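Local coordinates for integron cassette protein (Vibrio cholerae, PDB 3FY6) that is of unknown function, is encoded by a mobile integron gene cassette, and folds as an antiparallel sheet with helices packed against it, at residues E25-E30 with Q63-N68; S70-E75 with E114-S119. One frame throughout, in Å; residues are numbered along the deposited sequence.

Interaction 1: residues E25-E30 with Q63-N68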
# COMPACT_ATOMS: atom_id res chain seq x y z
N GLU A 25 12.97 9.80 -8.19
CA GLU A 25 12.14 10.64 -9.05
C GLU A 25 11.52 11.78 -8.24
O GLU A 25 11.13 11.60 -7.09
CB GLU A 25 11.04 9.81 -9.71
CG GLU A 25 11.56 8.70 -10.62
CD GLU A 25 12.06 9.24 -11.95
OE1 GLU A 25 11.23 9.76 -12.72
OE2 GLU A 25 13.27 9.14 -12.23
N THR A 26 11.45 12.96 -8.85
CA THR A 26 10.93 14.13 -8.15
C THR A 26 9.42 14.20 -8.33
O THR A 26 8.92 14.30 -9.45
CB THR A 26 11.58 15.44 -8.65
OG1 THR A 26 13.01 15.35 -8.51
CG2 THR A 26 11.06 16.65 -7.87
N TYR A 27 8.68 14.10 -7.23
CA TYR A 27 7.25 14.33 -7.28
C TYR A 27 7.00 15.73 -6.75
O TYR A 27 7.41 16.06 -5.64
CB TYR A 27 6.51 13.31 -6.42
CG TYR A 27 6.39 11.96 -7.07
CD1 TYR A 27 7.51 11.20 -7.35
CD2 TYR A 27 5.14 11.44 -7.42
CE1 TYR A 27 7.41 9.95 -7.95
CE2 TYR A 27 5.02 10.20 -8.02
CZ TYR A 27 6.15 9.46 -8.28
OH TYR A 27 6.04 8.23 -8.90
N ILE A 28 6.36 16.57 -7.56
CA ILE A 28 6.14 17.96 -7.15
C ILE A 28 4.73 18.13 -6.63
O ILE A 28 3.75 17.92 -7.35
CB ILE A 28 6.42 18.94 -8.30
CG1 ILE A 28 7.79 18.67 -8.91
CG2 ILE A 28 6.36 20.39 -7.80
CD1 ILE A 28 8.10 19.51 -10.13
N VAL A 29 4.62 18.49 -5.36
CA VAL A 29 3.33 18.74 -4.74
C VAL A 29 3.05 20.24 -4.70
O VAL A 29 3.78 21.00 -4.07
CB VAL A 29 3.29 18.21 -3.30
CG1 VAL A 29 1.88 18.35 -2.74
CG2 VAL A 29 3.73 16.75 -3.27
N GLU A 30 1.99 20.67 -5.38
CA GLU A 30 1.59 22.06 -5.34
C GLU A 30 0.38 22.22 -4.41
O GLU A 30 -0.68 21.67 -4.68
CB GLU A 30 1.22 22.58 -6.73
CG GLU A 30 2.37 23.16 -7.52
CD GLU A 30 1.89 24.10 -8.61
OE1 GLU A 30 0.74 24.60 -8.52
OE2 GLU A 30 2.66 24.35 -9.57
N GLN A 63 -1.07 6.14 -6.05
CA GLN A 63 -0.56 4.79 -6.12
C GLN A 63 -0.37 4.36 -7.58
O GLN A 63 0.66 3.77 -7.93
CB GLN A 63 -1.51 3.84 -5.37
CG GLN A 63 -1.56 4.08 -3.84
CD GLN A 63 -2.42 5.29 -3.41
OE1 GLN A 63 -3.43 5.62 -4.05
NE2 GLN A 63 -2.03 5.93 -2.31
N ASP A 64 -1.35 4.66 -8.43
CA ASP A 64 -1.26 4.33 -9.85
C ASP A 64 -0.03 4.93 -10.51
O ASP A 64 0.70 4.23 -11.21
CB ASP A 64 -2.51 4.81 -10.60
CG ASP A 64 -3.76 4.00 -10.27
OD1 ASP A 64 -3.61 2.86 -9.75
OD2 ASP A 64 -4.88 4.49 -10.52
N ILE A 65 0.21 6.22 -10.31
CA ILE A 65 1.35 6.86 -10.98
C ILE A 65 2.68 6.35 -10.43
O ILE A 65 3.64 6.18 -11.17
CB ILE A 65 1.27 8.42 -11.00
CG1 ILE A 65 1.43 9.02 -9.61
CG2 ILE A 65 -0.05 8.89 -11.61
CD1 ILE A 65 1.10 10.52 -9.55
N MSE A 66 2.72 6.08 -9.13
CA MSE A 66 3.90 5.47 -8.54
C MSE A 66 4.15 4.03 -9.03
O MSE A 66 5.30 3.61 -9.15
CB MSE A 66 3.83 5.53 -7.01
CG MSE A 66 3.94 6.95 -6.46
SE MSE A 66 4.20 6.89 -4.53
CE MSE A 66 4.28 8.81 -4.15
N ASN A 67 3.07 3.28 -9.30
CA ASN A 67 3.20 1.92 -9.82
C ASN A 67 3.95 1.99 -11.14
O ASN A 67 4.69 1.08 -11.50
CB ASN A 67 1.83 1.26 -10.05
CG ASN A 67 1.17 0.74 -8.77
OD1 ASN A 67 0.05 0.26 -8.80
ND2 ASN A 67 1.87 0.85 -7.63
N ASN A 68 3.75 3.08 -11.87
CA ASN A 68 4.43 3.27 -13.13
C ASN A 68 5.94 3.43 -12.97
O ASN A 68 6.71 3.15 -13.89
CB ASN A 68 3.83 4.45 -13.89
CG ASN A 68 2.52 4.09 -14.57
OD1 ASN A 68 2.26 2.92 -14.84
ND2 ASN A 68 1.70 5.09 -14.84
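Tyr27 reaches from strand 23-31 to the short helix 62-67 and meets Met66 and Ile65 there. Met66 is deposited as selenomethionine. The closest touch is at the phenol end. Tyr27 OH lies 3.5 Å from Met66 CG and also packs on Met66 CA. The rim of the ring follows, with Tyr27 CE2 at 3.8 Å from Met66 CG. Beyond CG the Met66 chain is extended (chi2 -169°, chi3 -180°), which carries it across the ring and sets its methyl CE over one face, near the rim. Met66 SE stands 5.4 Å from the centroid of the Tyr27 ring and 31° off its normal. This is an oblique Met-aromatic contact. Ile65 comes in differently. Its CG1 sits near the ring plane, at the edge, 4.1 Å from Tyr27 CE2. Glu25 O lies in the ring plane at the opposite edge, by CD1 and CE1. Met40 of strand 35-40 and Ile16 of strand 10-18 pack on the same tyrosine.

This buried group is compact, but the contact is narrow. The solvent side is loose: the helix face carrying Asp64 and Asn68 and the strand's other face take no part.

No hydrogen bond joins the two segments. The phenol oxygen bonds to OD2 of Asp69, the residue after segment 63-68. The chemistry is therefore apolar along the ring and polar at its end: apolar and Met-aromatic packing joins this helix to strand 23-31 through one tyrosine, while the buried hydroxyl is satisfied by a carboxylate.

Interaction 2: residues S70-E75 with E114-S119; sequences SVYPPE and EAKPNS
Lys116 NZ is gripped by several groups. A water accepts a hydrogen bond from it at 3.0 Å, and O of Phe126, part of the C-terminal carboxylate, takes another. The same water donates to Ser70 O at 2.7 Å. Lys116 NZ and Ser70 O are themselves 4.4 Å apart, so the water bridges them where no direct bond forms. The lysine gets there by a nearly straight chain with one bend, at chi3 (72°).

The aliphatic part of Lys116 passes Tyr72. Its CD approaches Tyr72 CD2 at 4.3 Å, obliquely to the ring. This is a light touch, and the whole contact buries just 73 Å². Phe126 completes the group: it makes a cation-pi contact with Lys116 and an edge-to-face contact with the ring of Tyr72.

Ser70 has a positive phi (59°). It is the C-prime residue of a Schellman motif that ends helix 62-67, with Ser70 N directed to Asn67 O and Val71 N to Met66 O. On the other segment, Ser119 OG caps helix 120-125 at Trp122 N and also bonds to Glu101 of the second subunit, whose Trp108 and Tyr72 pack on Pro117 and Pro74, so both loops border the dimer interface.

The lysine charge probably finds its main counterpart in the chain's own terminal carboxylate, with a water and the Phe126 ring beside it. The two loops are joined at the surface chiefly through one water and the C-terminal residue, with little direct packing between them.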
# COMPACT_ATOMS: atom_id res chain seq x y z
N SER A 70 7.44 1.59 -10.86
CA SER A 70 7.69 0.35 -10.12
C SER A 70 7.79 0.59 -8.61
O SER A 70 8.60 -0.04 -7.93
CB SER A 70 8.96 -0.34 -10.63
OG SER A 70 8.82 -0.72 -11.99
N VAL A 71 6.98 1.50 -8.11
CA VAL A 71 6.91 1.78 -6.68
C VAL A 71 5.53 1.36 -6.17
O VAL A 71 4.52 1.69 -6.78
CB VAL A 71 7.16 3.30 -6.40
CG1 VAL A 71 6.88 3.64 -4.94
CG2 VAL A 71 8.60 3.69 -6.78
N TYR A 72 5.50 0.63 -5.06
CA TYR A 72 4.26 0.09 -4.49
C TYR A 72 4.09 0.62 -3.08
O TYR A 72 4.50 -0.03 -2.12
CB TYR A 72 4.30 -1.45 -4.54
CG TYR A 72 4.62 -1.91 -5.94
CD1 TYR A 72 3.60 -2.06 -6.88
CD2 TYR A 72 5.93 -2.10 -6.35
CE1 TYR A 72 3.89 -2.43 -8.18
CE2 TYR A 72 6.23 -2.47 -7.65
CZ TYR A 72 5.20 -2.64 -8.56
OH TYR A 72 5.48 -3.01 -9.86
N PRO A 73 3.49 1.81 -2.96
CA PRO A 73 3.36 2.53 -1.70
C PRO A 73 2.19 1.98 -0.91
O PRO A 73 1.30 1.37 -1.50
CB PRO A 73 3.02 3.96 -2.14
CG PRO A 73 2.61 3.85 -3.60
CD PRO A 73 2.66 2.41 -4.01
N PRO A 74 2.19 2.18 0.41
CA PRO A 74 1.00 1.77 1.17
C PRO A 74 -0.24 2.43 0.58
O PRO A 74 -0.15 3.55 0.05
CB PRO A 74 1.30 2.30 2.57
CG PRO A 74 2.81 2.39 2.63
CD PRO A 74 3.22 2.79 1.25
N GLU A 75 -1.38 1.76 0.63
CA GLU A 75 -2.59 2.27 -0.01
C GLU A 75 -3.07 3.60 0.61
O GLU A 75 -3.68 4.41 -0.08
CB GLU A 75 -3.70 1.21 0.03
CG GLU A 75 -5.12 1.76 -0.00
CD GLU A 75 -5.52 2.33 -1.36
OE1 GLU A 75 -5.03 1.82 -2.39
OE2 GLU A 75 -6.33 3.29 -1.39
N GLU A 114 12.53 -0.25 -0.45
CA GLU A 114 13.77 -0.88 -0.04
C GLU A 114 13.52 -2.25 0.60
O GLU A 114 14.32 -3.17 0.44
CB GLU A 114 14.53 0.04 0.93
CG GLU A 114 15.75 -0.58 1.59
CD GLU A 114 16.34 0.30 2.70
OE1 GLU A 114 15.58 1.05 3.37
OE2 GLU A 114 17.57 0.24 2.91
N ALA A 115 12.41 -2.39 1.31
CA ALA A 115 12.10 -3.63 2.01
C ALA A 115 11.28 -4.62 1.19
O ALA A 115 10.92 -5.68 1.68
CB ALA A 115 11.39 -3.32 3.34
N LYS A 116 10.96 -4.28 -0.05
CA LYS A 116 10.16 -5.17 -0.89
C LYS A 116 10.77 -6.58 -0.97
O LYS A 116 11.98 -6.72 -1.08
CB LYS A 116 10.04 -4.58 -2.29
CG LYS A 116 9.02 -5.25 -3.19
CD LYS A 116 8.91 -4.54 -4.54
CE LYS A 116 10.14 -4.80 -5.40
NZ LYS A 116 10.08 -4.04 -6.69
N PRO A 117 9.93 -7.63 -0.91
CA PRO A 117 10.45 -9.00 -0.99
C PRO A 117 11.39 -9.19 -2.19
O PRO A 117 11.06 -8.80 -3.30
CB PRO A 117 9.18 -9.83 -1.18
CG PRO A 117 8.12 -9.04 -0.51
CD PRO A 117 8.47 -7.59 -0.81
N ASN A 118 12.54 -9.80 -1.95
CA ASN A 118 13.57 -9.91 -2.97
C ASN A 118 13.99 -11.34 -3.27
O ASN A 118 15.08 -11.58 -3.79
CB ASN A 118 14.79 -9.07 -2.58
CG ASN A 118 15.77 -8.91 -3.72
OD1 ASN A 118 15.39 -8.58 -4.85
ND2 ASN A 118 17.05 -9.13 -3.43
N SER A 119 13.15 -12.31 -2.91
CA SER A 119 13.38 -13.69 -3.32
C SER A 119 13.27 -13.74 -4.83
O SER A 119 12.60 -12.89 -5.43
CB SER A 119 12.35 -14.65 -2.69
OG SER A 119 11.07 -14.46 -3.28
O HOH W 1 9.34 -1.31 -5.69

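The two contacts lie in series along the chain. Interaction 1 closes at residue 68 and interaction 2 opens at residue 70, and their centres are 15 Å apart. Helix 62-67 rests on strand 23-31 of the five-stranded antiparallel sheet in interaction 1, and the loop that leaves it enters interaction 2 and leads to helix 77-89. At the junction Pro73 CG packs on Met66 SE at 3.6 Å. Interaction 1 lies in the core, about 6 Å from the chain centre. Interaction 2 lies at the surface, about 15 Å out, where helix 95-114 gives way to helix 120-125. Helix 62-67 and its following loop thus connect the sheet core to the C-terminal part near the second subunit.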